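Local coordinates for carboxylesterase (Ferroplasma acidiphilum, PDB 3WJ2), which probably hydrolyses carboxylic ester bonds, as a carboxylesterase of the alpha/beta-hydrolase fold from an acid-loving archaeon, at residues 48-53 / 98-103; 69-74 / 107-112; 103-108 / 300-305. All blocks are in the same frame, centred on the assembly; numbering follows the deposited sequence.

The three contacts lie on one flank of the alpha/beta-hydrolase fold. Contact 1 (48-53 / 98-103) sets the approach to edge strand 52-60 against helix 96-106; contact 2 (69-74 / 107-112) pairs strand 63-71 antiparallel with strand 109-113, which follows that helix; contact 3 (103-108 / 300-305) packs the helix's last turn against residues 300-305. Contacts 1 and 3 share Ala103, contacts 2 and 3 Gly107 and Val108. Centres of contacts 1 and 2 are about 7 Å apart, of 2 and 3 about 9 Å, of 1 and 3 about 11 Å. Contacts 1 and 2 alternate along the chain; contact 3 reaches some 190 residues further, so N-terminal strand pair, helix 96-106, strand 109-113 and C-terminal helix are joined on one side.

Contact 1 (48-53 / 98-103); sequences VEIKEI and YCRFLA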
# COMPACT_ATOMS: atom_id res chain seq x y z
N VAL B 48 21.05 -1.45 31.75
CA VAL B 48 20.08 -1.46 32.82
C VAL B 48 20.46 -2.53 33.86
O VAL B 48 20.99 -3.59 33.49
CB VAL B 48 18.63 -1.70 32.24
CG1 VAL B 48 17.66 -2.15 33.30
CG2 VAL B 48 18.17 -0.43 31.56
N GLU B 49 20.31 -2.15 35.14
CA GLU B 49 20.62 -3.04 36.28
C GLU B 49 19.65 -4.15 36.40
O GLU B 49 18.42 -3.96 36.35
CB GLU B 49 20.70 -2.25 37.62
CG GLU B 49 21.92 -1.34 37.57
CD GLU B 49 23.26 -2.08 37.24
OE1 GLU B 49 23.62 -3.10 37.91
OE2 GLU B 49 23.97 -1.61 36.30
N ILE B 50 20.22 -5.35 36.55
CA ILE B 50 19.42 -6.52 36.78
C ILE B 50 19.87 -7.28 38.04
O ILE B 50 21.06 -7.52 38.19
CB ILE B 50 19.54 -7.52 35.55
CG1 ILE B 50 18.98 -6.81 34.30
CG2 ILE B 50 18.80 -8.86 35.85
CD1 ILE B 50 17.50 -6.55 34.41
N LYS B 51 18.92 -7.69 38.87
CA LYS B 51 19.24 -8.40 40.15
C LYS B 51 20.13 -9.63 40.00
O LYS B 51 21.16 -9.78 40.68
CB LYS B 51 17.98 -8.84 40.83
CG LYS B 51 17.17 -7.69 41.39
CD LYS B 51 16.10 -8.23 42.31
CE LYS B 51 15.24 -7.04 42.79
NZ LYS B 51 14.13 -6.77 41.80
N GLU B 52 19.76 -10.54 39.10
CA GLU B 52 20.60 -11.73 38.90
C GLU B 52 20.91 -12.02 37.45
O GLU B 52 19.98 -12.03 36.61
CB GLU B 52 20.05 -12.96 39.65
CG GLU B 52 18.73 -13.60 39.34
CD GLU B 52 18.71 -15.16 39.65
OE1 GLU B 52 17.85 -15.90 39.08
OE2 GLU B 52 19.55 -15.62 40.47
N ILE B 53 22.18 -12.23 37.19
CA ILE B 53 22.63 -12.63 35.84
C ILE B 53 23.54 -13.85 36.00
O ILE B 53 24.49 -13.85 36.82
CB ILE B 53 23.32 -11.52 35.09
CG1 ILE B 53 22.41 -10.26 35.00
CG2 ILE B 53 23.80 -11.97 33.59
CD1 ILE B 53 22.88 -9.20 34.04
N TYR B 98 20.21 -5.13 25.42
CA TYR B 98 18.82 -5.37 25.03
C TYR B 98 18.14 -6.46 25.89
O TYR B 98 17.03 -6.32 26.37
CB TYR B 98 18.83 -5.74 23.57
CG TYR B 98 17.47 -6.23 23.03
CD1 TYR B 98 16.50 -5.32 22.62
CD2 TYR B 98 17.39 -7.57 22.77
CE1 TYR B 98 15.25 -5.85 22.12
CE2 TYR B 98 16.23 -8.08 22.27
CZ TYR B 98 15.26 -7.22 21.91
OH TYR B 98 14.07 -7.65 21.33
N CYS B 99 18.85 -7.59 26.13
CA CYS B 99 18.30 -8.63 26.96
C CYS B 99 18.03 -8.21 28.39
O CYS B 99 17.05 -8.55 28.98
CB CYS B 99 19.17 -9.87 26.89
SG CYS B 99 18.90 -10.74 25.27
N ARG B 100 18.98 -7.42 28.93
CA ARG B 100 18.69 -6.76 30.21
C ARG B 100 17.39 -5.94 30.23
O ARG B 100 16.60 -6.09 31.14
CB ARG B 100 19.88 -5.85 30.59
CG ARG B 100 21.14 -6.67 31.06
CD ARG B 100 22.23 -5.64 31.05
NE ARG B 100 23.47 -6.18 31.62
CZ ARG B 100 23.84 -6.08 32.91
NH1 ARG B 100 23.09 -5.48 33.85
NH2 ARG B 100 25.00 -6.65 33.26
N PHE B 101 17.18 -5.14 29.18
CA PHE B 101 15.96 -4.38 29.08
C PHE B 101 14.73 -5.25 28.96
O PHE B 101 13.75 -5.00 29.63
CB PHE B 101 16.11 -3.44 27.87
CG PHE B 101 14.91 -2.51 27.68
CD1 PHE B 101 14.72 -1.43 28.58
CD2 PHE B 101 13.99 -2.68 26.66
CE1 PHE B 101 13.69 -0.54 28.42
CE2 PHE B 101 12.91 -1.80 26.53
CZ PHE B 101 12.77 -0.72 27.41
N LEU B 102 14.80 -6.31 28.15
CA LEU B 102 13.67 -7.21 28.19
C LEU B 102 13.42 -7.83 29.52
O LEU B 102 12.29 -8.04 29.85
CB LEU B 102 13.89 -8.38 27.22
CG LEU B 102 13.97 -8.04 25.74
CD1 LEU B 102 14.19 -9.40 24.89
CD2 LEU B 102 12.74 -7.34 25.22
N ALA B 103 14.46 -8.23 30.25
CA ALA B 103 14.24 -8.75 31.57
C ALA B 103 13.62 -7.76 32.57
O ALA B 103 12.71 -8.14 33.27
CB ALA B 103 15.60 -9.30 32.08
O HOH W 1 23.30 -5.50 36.72
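NH1 of Arg100 donates to two acceptors: the backbone O of Val48, 2.8 Å from NH1, and a water 2.9 Å from it. Both lie near the guanidinium plane, and the bond to Val48 O is moderately bent, with 152° at the hydrogen. The same water gives a proton to Glu49 OE1 and takes one from Ile50 N, at 3.1 Å, so that one solvent molecule ties the arginine to a side chain and the backbone of the incoming segment. Arg100 reaches this position with its chain extended from CG to NE, and NE forms a salt bridge with Asp96, one turn back on the helix. Over one face of the guanidinium, 3.3 Å above its centre, sits the CD1 methyl of Ile53, whose side chain crosses the arginine at about a right angle. Ile50 works closer to the helix. Its CG1 lies beside the backbone N, anti to the carbonyl carbon (chi1 -63°), and meets CG of Arg100 at 3.9 Å; CD1 goes on to the carbonyl O of Arg100 and to CB of Ala103, 4.1 Å from CD1. The contact thus joins the lead-in to edge strand 52-60 to the outer side of helix 96-106 at the protein surface. Glu49 OE2 stands 4.7 Å from Arg100 NH1, too far for a direct ion pair, so the carboxylate probably acts on the arginine's charge at a distance and through the shared water, while Val48 O, that water and Asp96 hold the guanidinium at its edge and the Ile53 methyl covers one face.

Contact 2 (69-74 / 107-112); sequences MYDDNN and GVKIIS
In an antiparallel strand pair of the central sheet of the alpha/beta-hydrolase fold, where strand 63-71 runs beside strand 109-113, Tyr70 and Ile110 form the hydrogen-bonded pair: Tyr70 N gives to Ile110 O at 2.8 Å and Ile110 N gives back to Tyr70 O at 2.9 Å. Met69 and Ile111 make the adjoining non-hydrogen-bonded pair, their side chains on the face away from helix 96-106, with CG of Met69 3.9 Å from CG1 of Ile111. On the other face, with chi2 at -95°, the ring of Tyr70 turns an edge to the neighbouring strand: Ile110 O and CB of Ser112 lie near the ring plane, by CD2 and CE2. Its hydroxyl is hydrogen-bonded to Asp96, and a water gives a proton to it and another to OG of Ser112. Where the strands end, polar groups take over. Lys109 NZ makes a salt bridge of 2.8 Å with Asp71 OD2, meeting it from above the carboxylate plane, while CG of Lys109 packs against the same carboxylate. The other oxygen, OD1, accepts from the backbone N of Asn73 at 3.1 Å, closing an Asx turn. Asn73 ND2 then donates in the carbonyl plane, on a lone pair, to O of Gly107, 3.1 Å away; the positive phi of Gly107 (75°) turns the chain out of helix 96-106. Glu52 OE1 also lies near Asp71 OD2, so Lys109, which has a second acceptor in Ala75 O, probably offsets a local excess of negative charge; it would tend to favour the ionised form of Asp71, while the Glu52 carboxylate would tend to oppose it.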
# COMPACT_ATOMS: atom_id res chain seq x y z
N MET B 69 21.37 -16.06 31.44
CA MET B 69 20.09 -15.91 32.06
C MET B 69 20.00 -14.59 32.84
O MET B 69 20.96 -14.20 33.54
CB MET B 69 19.88 -17.06 33.03
CG MET B 69 18.56 -17.14 33.62
SD MET B 69 18.11 -15.97 34.90
CE MET B 69 19.36 -16.01 36.27
N TYR B 70 18.98 -13.79 32.55
CA TYR B 70 18.77 -12.46 33.18
C TYR B 70 17.50 -12.55 33.94
O TYR B 70 16.44 -12.98 33.37
CB TYR B 70 18.57 -11.38 32.11
CG TYR B 70 19.68 -11.24 31.13
CD1 TYR B 70 20.70 -10.29 31.31
CD2 TYR B 70 19.77 -12.09 29.96
CE1 TYR B 70 21.68 -10.15 30.39
CE2 TYR B 70 20.75 -11.98 29.08
CZ TYR B 70 21.75 -10.98 29.24
OH TYR B 70 22.73 -10.81 28.32
N ASP B 71 17.48 -12.15 35.23
CA ASP B 71 16.25 -12.34 35.98
C ASP B 71 16.21 -11.20 37.00
O ASP B 71 17.11 -11.13 37.86
CB ASP B 71 16.31 -13.67 36.74
CG ASP B 71 15.05 -13.98 37.51
OD1 ASP B 71 14.05 -13.22 37.40
OD2 ASP B 71 15.08 -15.03 38.24
N ASP B 72 15.30 -10.27 36.78
CA ASP B 72 15.20 -9.12 37.71
C ASP B 72 14.16 -9.33 38.78
O ASP B 72 13.78 -8.36 39.48
CB ASP B 72 14.80 -7.88 36.90
CG ASP B 72 15.24 -6.55 37.57
OD1 ASP B 72 16.33 -6.46 38.17
OD2 ASP B 72 14.47 -5.56 37.44
N ASN B 73 13.56 -10.49 38.88
CA ASN B 73 12.28 -10.60 39.62
C ASN B 73 12.07 -11.98 40.27
O ASN B 73 10.94 -12.37 40.52
CB ASN B 73 11.14 -10.22 38.60
CG ASN B 73 9.79 -9.95 39.25
OD1 ASN B 73 9.69 -9.60 40.46
ND2 ASN B 73 8.70 -10.09 38.44
N ASN B 74 13.15 -12.71 40.52
CA ASN B 74 13.14 -14.14 40.90
C ASN B 74 11.99 -14.93 40.22
O ASN B 74 11.19 -15.60 40.83
CB ASN B 74 13.10 -14.28 42.46
CG ASN B 74 13.47 -15.71 42.94
OD1 ASN B 74 14.27 -16.42 42.33
ND2 ASN B 74 12.86 -16.13 44.06
N GLY B 107 9.82 -8.69 33.59
CA GLY B 107 9.71 -9.37 34.90
C GLY B 107 9.84 -10.86 34.88
O GLY B 107 9.52 -11.51 35.85
N VAL B 108 10.27 -11.43 33.76
CA VAL B 108 10.42 -12.91 33.68
C VAL B 108 11.86 -13.24 33.41
O VAL B 108 12.66 -12.32 33.08
CB VAL B 108 9.47 -13.62 32.69
CG1 VAL B 108 7.96 -13.24 32.92
CG2 VAL B 108 9.88 -13.36 31.23
N LYS B 109 12.28 -14.52 33.54
CA LYS B 109 13.66 -14.90 33.19
C LYS B 109 13.80 -14.76 31.65
O LYS B 109 12.92 -15.28 30.89
CB LYS B 109 13.96 -16.36 33.54
CG LYS B 109 14.16 -16.54 35.11
CD LYS B 109 14.35 -18.00 35.33
CE LYS B 109 14.98 -18.41 36.78
NZ LYS B 109 14.38 -17.67 37.91
N ILE B 110 14.86 -14.16 31.23
CA ILE B 110 15.20 -14.16 29.80
C ILE B 110 16.52 -14.98 29.67
O ILE B 110 17.57 -14.64 30.32
CB ILE B 110 15.47 -12.67 29.30
CG1 ILE B 110 14.23 -11.78 29.51
CG2 ILE B 110 15.92 -12.61 27.78
CD1 ILE B 110 12.92 -12.25 28.78
N ILE B 111 16.54 -15.96 28.77
CA ILE B 111 17.73 -16.79 28.60
C ILE B 111 18.18 -16.58 27.18
O ILE B 111 17.59 -17.12 26.22
CB ILE B 111 17.47 -18.31 28.91
CG1 ILE B 111 16.90 -18.41 30.36
CG2 ILE B 111 18.80 -19.13 28.70
CD1 ILE B 111 16.48 -19.89 30.74
N SER B 112 19.28 -15.86 27.01
CA SER B 112 19.78 -15.53 25.68
C SER B 112 20.73 -16.61 25.23
O SER B 112 21.74 -16.94 25.90
CB SER B 112 20.43 -14.13 25.77
OG SER B 112 21.07 -13.84 24.52
O HOH W 2 22.49 -11.38 25.42
O HOH W 3 13.16 -10.45 34.87
O HOH W 4 14.16 -18.90 40.35

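Contact 3 (103-108 / 300-305); sequences AKESGV and VARIIP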
# COMPACT_ATOMS: atom_id res chain seq x y z
N ALA B 103 14.46 -8.23 30.25
CA ALA B 103 14.24 -8.75 31.57
C ALA B 103 13.62 -7.76 32.57
O ALA B 103 12.71 -8.14 33.27
CB ALA B 103 15.60 -9.30 32.08
N LYS B 104 14.09 -6.51 32.48
CA LYS B 104 13.60 -5.48 33.40
C LYS B 104 12.11 -5.20 33.11
O LYS B 104 11.26 -5.19 34.00
CB LYS B 104 14.45 -4.26 33.31
CG LYS B 104 14.02 -3.17 34.33
CD LYS B 104 15.21 -2.62 35.23
CE LYS B 104 15.21 -3.09 36.71
NZ LYS B 104 16.48 -2.77 37.42
N GLU B 105 11.77 -5.08 31.81
CA GLU B 105 10.41 -4.74 31.47
C GLU B 105 9.37 -5.88 31.55
O GLU B 105 8.18 -5.65 31.82
CB GLU B 105 10.40 -4.15 30.05
CG GLU B 105 11.20 -2.84 29.92
CD GLU B 105 10.64 -1.70 30.76
OE1 GLU B 105 9.45 -1.72 31.11
OE2 GLU B 105 11.48 -0.85 31.22
N SER B 106 9.80 -7.15 31.32
CA SER B 106 8.91 -8.25 31.39
C SER B 106 8.75 -8.81 32.80
O SER B 106 7.76 -9.39 33.08
CB SER B 106 9.35 -9.44 30.47
OG SER B 106 10.63 -9.96 30.91
N GLY B 107 9.82 -8.69 33.59
CA GLY B 107 9.71 -9.37 34.90
C GLY B 107 9.84 -10.86 34.88
O GLY B 107 9.52 -11.51 35.85
N VAL B 108 10.27 -11.43 33.76
CA VAL B 108 10.42 -12.91 33.68
C VAL B 108 11.86 -13.24 33.41
O VAL B 108 12.66 -12.32 33.08
CB VAL B 108 9.47 -13.62 32.69
CG1 VAL B 108 7.96 -13.24 32.92
CG2 VAL B 108 9.88 -13.36 31.23
N VAL B 300 5.41 -4.97 24.24
CA VAL B 300 5.51 -6.42 24.07
C VAL B 300 5.97 -7.06 25.37
O VAL B 300 5.37 -8.02 25.86
CB VAL B 300 6.43 -6.75 22.90
CG1 VAL B 300 6.65 -8.25 22.87
CG2 VAL B 300 5.74 -6.28 21.57
N ALA B 301 7.07 -6.51 25.92
CA ALA B 301 7.65 -7.15 27.08
C ALA B 301 6.67 -7.19 28.23
O ALA B 301 6.72 -8.16 28.97
CB ALA B 301 8.96 -6.33 27.48
N ARG B 302 5.83 -6.15 28.40
CA ARG B 302 4.89 -6.10 29.45
C ARG B 302 3.68 -6.98 29.34
O ARG B 302 3.01 -7.20 30.36
CB ARG B 302 4.54 -4.62 29.81
CG ARG B 302 5.74 -3.87 30.29
CD ARG B 302 5.34 -2.37 30.56
NE ARG B 302 6.58 -1.68 30.99
CZ ARG B 302 6.56 -0.43 31.44
NH1 ARG B 302 5.41 0.24 31.45
NH2 ARG B 302 7.67 0.15 31.88
N ILE B 303 3.43 -7.56 28.15
CA ILE B 303 2.31 -8.53 28.02
C ILE B 303 2.88 -9.95 28.02
O ILE B 303 2.11 -10.84 28.22
CB ILE B 303 1.36 -8.29 26.84
CG1 ILE B 303 2.02 -8.35 25.42
CG2 ILE B 303 0.72 -6.86 27.07
CD1 ILE B 303 0.92 -8.58 24.33
N ILE B 304 4.19 -10.13 27.80
CA ILE B 304 4.77 -11.49 27.85
C ILE B 304 4.39 -12.32 29.13
O ILE B 304 3.99 -13.50 28.97
CB ILE B 304 6.26 -11.46 27.66
CG1 ILE B 304 6.63 -11.20 26.18
CG2 ILE B 304 6.92 -12.79 28.16
CD1 ILE B 304 8.13 -10.94 25.96
N PRO B 305 4.43 -11.71 30.32
CA PRO B 305 4.15 -12.50 31.50
C PRO B 305 2.77 -13.12 31.49
O PRO B 305 2.62 -14.22 32.09
CB PRO B 305 4.42 -11.52 32.69
CG PRO B 305 4.48 -10.22 32.12
CD PRO B 305 4.85 -10.33 30.66
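Glu105 carries CG beside its backbone N, anti to the carbonyl carbon (chi1 -63°), and bends again at chi2, whereas Arg302 runs extended from CG to NE; the two chains cross and meet in a side-on salt bridge. Both donors go to one oxygen: NE of Arg302 is 2.9 Å and NH2 2.7 Å from OE1 of Glu105. NE comes nearly along the C-O bond and NH2 from the syn side, with the carboxylate and guanidinium planes only 26° apart. Arg302 NH2 also makes a salt bridge with Asp306 of a second subunit, so this arginine links helix 96-106 to the subunit interface. An alanine in place of Arg302 removes both donors to Glu105 OE1 and would probably leave that carboxylate's charge, and that of Asp306 of the second subunit, without this ion-pair mate. Beside the ion pair the chains pack closely: CB of Glu105 touches CB of Ala301 at 3.7 Å, and CA of Ser106 makes a CH...O contact with Ala301 O at 3.3 Å. Ser106 OG accepts from Val108 N at 3.2 Å, an ST turn, and is also hydrogen-bonded to Leu102 O. Beyond this turn CG1 of Val108 lies 3.9 Å from CB of Pro305, the side chains at about a right angle, and CG2 approaches CG2 of Ile304. The last turn of helix 96-106 and the 300-305 region thus lean on each other over the central sheet, with Val108 and Ile304 both resting on Ile79 of strand 78-82 and Val300 reaching strands 180-183 and 243-248.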